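Local coordinates for protein NADH dehydrogenase (Methanothermobacter marburgensis, PDB 4R81) that binds flavin mononucleotide and probably uses it to pass electrons from NADH or NADPH to quinones, at residues H5-F10 with D83-I88; T123-E128 with L162-K167. One frame throughout, in Å; residues are numbered along the deposited sequence.

Contact 1: residues H5-F10 with D83-I88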
loop_
_atom_site.group_PDB
_atom_site.type_symbol
_atom_site.label_atom_id
_atom_site.label_comp_id
_atom_site.label_asym_id
_atom_site.label_seq_id
_atom_site.Cartn_x
_atom_site.Cartn_y
_atom_site.Cartn_z
ATOM N N HIS A 5 10.502 -25.423 -0.170
ATOM C CA HIS A 5 10.080 -24.805 1.074
ATOM C C HIS A 5 9.555 -23.406 0.806
ATOM O O HIS A 5 10.202 -22.614 0.115
ATOM C CB HIS A 5 11.221 -24.754 2.089
ATOM C CG HIS A 5 10.835 -24.105 3.376
ATOM N ND1 HIS A 5 10.066 -24.741 4.328
ATOM C CD2 HIS A 5 11.086 -22.866 3.865
ATOM C CE1 HIS A 5 9.869 -23.927 5.348
ATOM N NE2 HIS A 5 10.478 -22.784 5.092
ATOM N N VAL A 6 8.376 -23.103 1.341
ATOM C CA VAL A 6 7.752 -21.806 1.113
ATOM C C VAL A 6 7.688 -20.995 2.394
ATOM O O VAL A 6 7.234 -21.502 3.418
ATOM C CB VAL A 6 6.310 -21.969 0.614
ATOM C CG1 VAL A 6 5.777 -20.637 0.102
ATOM C CG2 VAL A 6 6.258 -23.013 -0.482
ATOM N N TYR A 7 8.126 -19.738 2.341
ATOM C CA TYR A 7 7.856 -18.821 3.443
ATOM C C TYR A 7 6.629 -18.004 3.058
ATOM O O TYR A 7 6.623 -17.292 2.043
ATOM C CB TYR A 7 9.065 -17.933 3.798
ATOM C CG TYR A 7 8.804 -16.985 4.962
ATOM C CD1 TYR A 7 8.238 -17.445 6.151
ATOM C CD2 TYR A 7 9.124 -15.631 4.871
ATOM C CE1 TYR A 7 7.988 -16.582 7.217
ATOM C CE2 TYR A 7 8.883 -14.759 5.925
ATOM C CZ TYR A 7 8.313 -15.240 7.098
ATOM O OH TYR A 7 8.059 -14.397 8.162
ATOM N N ILE A 8 5.586 -18.141 3.873
ATOM C CA ILE A 8 4.276 -17.586 3.580
ATOM C C ILE A 8 3.992 -16.401 4.483
ATOM O O ILE A 8 3.872 -16.549 5.709
ATOM C CB ILE A 8 3.166 -18.632 3.799
ATOM C CG1 ILE A 8 3.432 -19.904 2.976
ATOM C CG2 ILE A 8 1.814 -18.033 3.455
ATOM C CD1 ILE A 8 2.510 -21.058 3.342
ATOM N N LEU A 9 3.897 -15.221 3.879
ATOM C CA LEU A 9 3.530 -14.017 4.615
ATOM C C LEU A 9 2.014 -13.917 4.621
ATOM O O LEU A 9 1.377 -13.868 3.568
ATOM C CB LEU A 9 4.128 -12.765 3.961
ATOM C CG LEU A 9 5.634 -12.509 4.107
ATOM C CD1 LEU A 9 6.037 -12.587 5.576
ATOM C CD2 LEU A 9 6.478 -13.475 3.248
ATOM N N PHE A 10 1.441 -13.886 5.813
ATOM C CA PHE A 10 -0.001 -13.833 5.972
ATOM C C PHE A 10 -0.368 -12.551 6.704
ATOM O O PHE A 10 0.142 -12.274 7.793
ATOM C CB PHE A 10 -0.487 -15.057 6.748
ATOM C CG PHE A 10 -1.958 -15.052 7.021
ATOM C CD1 PHE A 10 -2.859 -15.427 6.039
ATOM C CD2 PHE A 10 -2.444 -14.669 8.255
ATOM C CE1 PHE A 10 -4.227 -15.424 6.291
ATOM C CE2 PHE A 10 -3.802 -14.655 8.507
ATOM C CZ PHE A 10 -4.693 -15.035 7.530
ATOM N N ASP A 83 12.587 -21.687 -0.871
ATOM C CA ASP A 83 12.760 -21.727 -2.315
ATOM C C ASP A 83 11.680 -20.865 -2.959
ATOM O O ASP A 83 11.799 -20.449 -4.114
ATOM C CB ASP A 83 12.651 -23.171 -2.823
ATOM C CG ASP A 83 13.597 -24.122 -2.101
ATOM O OD1 ASP A 83 14.822 -24.042 -2.339
ATOM O OD2 ASP A 83 13.117 -24.952 -1.298
ATOM N N ALA A 84 10.626 -20.589 -2.194
ATOM C CA ALA A 84 9.474 -19.858 -2.705
ATOM C C ALA A 84 8.897 -18.961 -1.617
ATOM O O ALA A 84 9.064 -19.238 -0.435
ATOM C CB ALA A 84 8.411 -20.840 -3.201
ATOM N N LEU A 85 8.234 -17.883 -2.024
ATOM C CA LEU A 85 7.498 -17.039 -1.094
ATOM C C LEU A 85 6.031 -17.066 -1.476
ATOM O O LEU A 85 5.675 -17.308 -2.633
ATOM C CB LEU A 85 8.005 -15.589 -1.135
ATOM C CG LEU A 85 9.455 -15.318 -0.721
ATOM C CD1 LEU A 85 9.827 -13.847 -0.936
ATOM C CD2 LEU A 85 9.711 -15.732 0.727
ATOM N N ALA A 86 5.171 -16.822 -0.503
ATOM C CA ALA A 86 3.766 -16.624 -0.801
ATOM C C ALA A 86 3.249 -15.458 0.015
ATOM O O ALA A 86 3.743 -15.192 1.112
ATOM C CB ALA A 86 2.972 -17.894 -0.531
ATOM N N PHE A 87 2.276 -14.748 -0.541
ATOM C CA PHE A 87 1.674 -13.598 0.116
ATOM C C PHE A 87 0.169 -13.780 0.075
ATOM O O PHE A 87 -0.423 -13.897 -0.999
ATOM C CB PHE A 87 2.096 -12.300 -0.581
ATOM C CG PHE A 87 3.573 -12.054 -0.529
ATOM C CD1 PHE A 87 4.427 -12.651 -1.455
ATOM C CD2 PHE A 87 4.122 -11.256 0.469
ATOM C CE1 PHE A 87 5.806 -12.437 -1.398
ATOM C CE2 PHE A 87 5.499 -11.036 0.532
ATOM C CZ PHE A 87 6.340 -11.631 -0.401
ATOM N N ILE A 88 -0.441 -13.830 1.254
ATOM C CA ILE A 88 -1.866 -14.093 1.379
ATOM C C ILE A 88 -2.495 -12.979 2.200
ATOM O O ILE A 88 -2.129 -12.762 3.358
ATOM C CB ILE A 88 -2.120 -15.464 2.046
ATOM C CG1 ILE A 88 -1.516 -16.579 1.176
ATOM C CG2 ILE A 88 -3.626 -15.683 2.276
ATOM C CD1 ILE A 88 -1.663 -17.975 1.764
#

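Contact 2: residues T123-E128 with L162-K167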
loop_
_atom_site.group_PDB
_atom_site.type_symbol
_atom_site.label_atom_id
_atom_site.label_comp_id
_atom_site.label_asym_id
_atom_site.label_seq_id
_atom_site.Cartn_x
_atom_site.Cartn_y
_atom_site.Cartn_z
ATOM N N THR A 123 20.805 -8.063 -6.493
ATOM C CA THR A 123 19.976 -8.497 -5.377
ATOM C C THR A 123 20.622 -9.689 -4.677
ATOM O O THR A 123 21.440 -10.395 -5.272
ATOM C CB THR A 123 18.557 -8.878 -5.851
ATOM O OG1 THR A 123 17.752 -9.261 -4.724
ATOM C CG2 THR A 123 18.619 -10.028 -6.848
ATOM N N ARG A 124 20.267 -9.898 -3.411
ATOM C CA ARG A 124 20.744 -11.052 -2.655
ATOM C C ARG A 124 19.629 -12.078 -2.518
ATOM O O ARG A 124 19.853 -13.202 -2.068
ATOM C CB ARG A 124 21.218 -10.635 -1.259
ATOM C CG ARG A 124 22.368 -9.645 -1.243
ATOM C CD ARG A 124 23.717 -10.338 -1.265
ATOM N NE ARG A 124 24.813 -9.372 -1.319
ATOM C CZ ARG A 124 25.450 -9.020 -2.433
ATOM N NH1 ARG A 124 25.112 -9.565 -3.596
ATOM N NH2 ARG A 124 26.429 -8.128 -2.386
ATOM N N ILE A 125 18.421 -11.692 -2.904
ATOM C CA ILE A 125 17.275 -12.584 -2.766
ATOM C C ILE A 125 17.369 -13.755 -3.745
ATOM O O ILE A 125 17.545 -13.561 -4.948
ATOM C CB ILE A 125 15.945 -11.816 -2.940
ATOM C CG1 ILE A 125 15.822 -10.743 -1.855
ATOM C CG2 ILE A 125 14.759 -12.767 -2.900
ATOM C CD1 ILE A 125 14.586 -9.870 -1.984
ATOM N N ASP A 126 17.273 -14.969 -3.212
ATOM C CA ASP A 126 17.373 -16.178 -4.017
ATOM C C ASP A 126 16.084 -16.989 -3.906
ATOM O O ASP A 126 15.985 -17.925 -3.115
ATOM C CB ASP A 126 18.577 -17.004 -3.566
ATOM C CG ASP A 126 18.793 -18.226 -4.421
ATOM O OD1 ASP A 126 18.352 -18.219 -5.590
ATOM O OD2 ASP A 126 19.406 -19.192 -3.925
ATOM N N ILE A 127 15.098 -16.617 -4.714
ATOM C CA ILE A 127 13.760 -17.191 -4.625
ATOM C C ILE A 127 13.261 -17.541 -6.018
ATOM O O ILE A 127 13.201 -16.674 -6.900
ATOM C CB ILE A 127 12.768 -16.200 -3.973
ATOM C CG1 ILE A 127 13.101 -15.981 -2.489
ATOM C CG2 ILE A 127 11.326 -16.692 -4.131
ATOM C CD1 ILE A 127 12.873 -17.210 -1.595
ATOM N N GLU A 128 12.901 -18.807 -6.211
ATOM C CA GLU A 128 12.514 -19.305 -7.528
ATOM C C GLU A 128 11.116 -18.844 -7.941
ATOM O O GLU A 128 10.876 -18.547 -9.119
ATOM C CB GLU A 128 12.600 -20.836 -7.561
ATOM C CG GLU A 128 12.624 -21.438 -8.959
ATOM C CD GLU A 128 13.901 -21.106 -9.737
ATOM O OE1 GLU A 128 14.970 -20.906 -9.109
ATOM O OE2 GLU A 128 13.836 -21.047 -10.985
ATOM N N LEU A 162 9.313 -9.394 -8.874
ATOM C CA LEU A 162 10.271 -9.497 -9.972
ATOM C C LEU A 162 11.362 -8.432 -9.830
ATOM O O LEU A 162 12.524 -8.681 -10.151
ATOM C CB LEU A 162 9.575 -9.381 -11.338
ATOM C CG LEU A 162 8.636 -10.521 -11.760
ATOM C CD1 LEU A 162 7.793 -10.137 -12.976
ATOM C CD2 LEU A 162 9.412 -11.807 -12.028
ATOM N N GLY A 163 10.987 -7.258 -9.325
ATOM C CA GLY A 163 11.908 -6.137 -9.211
ATOM C C GLY A 163 13.017 -6.318 -8.188
ATOM O O GLY A 163 14.003 -5.564 -8.191
ATOM N N VAL A 164 12.865 -7.306 -7.310
ATOM C CA VAL A 164 13.881 -7.574 -6.294
ATOM C C VAL A 164 14.553 -8.927 -6.517
ATOM O O VAL A 164 15.294 -9.418 -5.660
ATOM C CB VAL A 164 13.314 -7.477 -4.854
ATOM C CG1 VAL A 164 12.686 -6.115 -4.630
ATOM C CG2 VAL A 164 12.302 -8.584 -4.579
ATOM N N GLY A 165 14.298 -9.526 -7.676
ATOM C CA GLY A 165 15.011 -10.726 -8.069
ATOM C C GLY A 165 14.259 -12.045 -8.029
ATOM O O GLY A 165 14.813 -13.066 -8.425
ATOM N N VAL A 166 13.021 -12.049 -7.541
ATOM C CA VAL A 166 12.214 -13.269 -7.592
ATOM C C VAL A 166 12.119 -13.735 -9.052
ATOM O O VAL A 166 11.823 -12.940 -9.937
ATOM C CB VAL A 166 10.808 -13.042 -7.021
ATOM C CG1 VAL A 166 9.972 -14.306 -7.170
ATOM C CG2 VAL A 166 10.893 -12.623 -5.555
ATOM N N LYS A 167 12.382 -15.014 -9.308
ATOM C CA LYS A 167 12.562 -15.462 -10.688
ATOM C C LYS A 167 11.263 -15.657 -11.468
ATOM O O LYS A 167 11.226 -15.458 -12.686
ATOM C CB LYS A 167 13.423 -16.729 -10.729
ATOM C CG LYS A 167 14.811 -16.509 -10.153
ATOM C CD LYS A 167 15.765 -17.647 -10.472
ATOM C CE LYS A 167 17.149 -17.337 -9.933
ATOM N NZ LYS A 167 17.160 -17.302 -8.438
HETATM O O HOH W 1 16.024 -14.811 -6.971
HETATM O O HOH W 2 15.966 -19.599 -7.190
#

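Contact 1: residues H5-F10 with D83-I88
Strands 5-10 and 84-90 pair as parallel neighbours in the middle of the five-stranded sheet, Val6 facing Ala84 and Phe10 facing Ile88 in an unbroken register. The backbone ladder runs from Ala84 N to His5 O through to Ile88 N to Leu9 O. At the entrance the ladder gains two bonds from Asp83: its N gives to His5 O at 2.7 Å, so that carbonyl takes two donors, and its carboxylate turns back to His5 N. Asp83 CG stands beside its own backbone N (chi1 -54°), and OD2 receives His5 N on its anti lone pair at 2.9 Å in a nearly straight bond (171°).

Side chains alternate between the two faces. On the face of Val6, Ile8 and Phe10, Ala86 CB touches both Val6 CG1, at 4.0 Å, and Ile8 CG1; Ile8 CG2 meets Ile88 CD1, and Ile88 CG2 lies at the edge of the Phe10 ring, 3.8 Å from CD1. Helix 18-32 covers this face through Leu23 and Phe26. On the other face, Leu9 runs alongside Phe87, Leu9 CD2 coming 3.8 Å from Phe87 CE2, while Leu85 CD2 meets Tyr7 CB at 3.8 Å and lies at the edge of the tyrosine ring, near its plane. The hydroxyl end of Tyr7 leads away to bond with Glu75 and Arg78 of helix 70-80.

Phe10 ends the first strand close to His12 and Ser19, which bind FMN. Central parallel strands between helical layers, in the order 2-1-3-4-5 with the cofactor bound beyond their C-terminal ends, are the hallmark of the flavodoxin-like fold.

Contact 2: residues T123-E128 with L162-K167
Thr123 and Val164 meet through a short bond from a hydroxyl to a backbone carbonyl, 2.6 Å from OG1 to O, with the donor above the carbonyl plane. OG1 is anti to its own backbone N (chi1 -178°), and besides giving to Val164 O it accepts from Ile125 N at 3.1 Å, closing an ST turn. An alanine at Thr123 would probably leave Val164 O without this donor and Ile125 N without its acceptor, freeing the turn to shift. The CG2 methyl of Thr123 lies against Gly165 CA; a side chain on that glycine would run into it. Gly165, with positive phi, is the C-prime residue of the Schellman motif that ends helix 148-162.

Ile125 and Val164 cross obliquely, Ile125 CD1 reaching Val164 CG2 at 3.7 Å. Ile127 and Val166 instead project together in the same direction, with CG2 of the isoleucine 4.1 Å from CG1 of the valine. One water accepts from Ile127 N and Lys167 NZ and lies within bonding distance of Ile125 O and Gly165 O.

Lys167 N bonds to Ile127 O at 3.0 Å, and its side chain passes across Glu128, whose OE1 lies 3.6 Å from the lysine CD. The chain then bends at its last torsion (chi4 66°), which places NZ for a salt bridge to Asp126 OD1 at 3.2 Å, whose hydrogen bond is weak. A second water links NZ to Glu128 OE1.

The two loops lead into strands 129-135 and 169-174, neighbours in the sheet. Trp108, just after helix 98-107, packs on Ile125 and Val164, and Val164 also touches Trp93 of the second subunit.

Contact 1 is sheet core: ten of its twelve touching residues are buried, and a regular backbone ladder with apolar side chains on both faces does the work. Contact 2, with centre about 13 Å from that of contact 1, is partly buried and joins two irregular loops, relying on a hydroxyl, a lysine and bridging waters around two small apolar pairs. The contacts share no element, but meet where strand 84-90 begins. There Asp83 O and Glu128 N probably form a hydrogen bond, and Ile127 CG2 packs against the backbone of Ala84 and Leu85, so the loop 123-128 adjoins the start of strand 84-90 just before it enters the neighbouring strand 129-135.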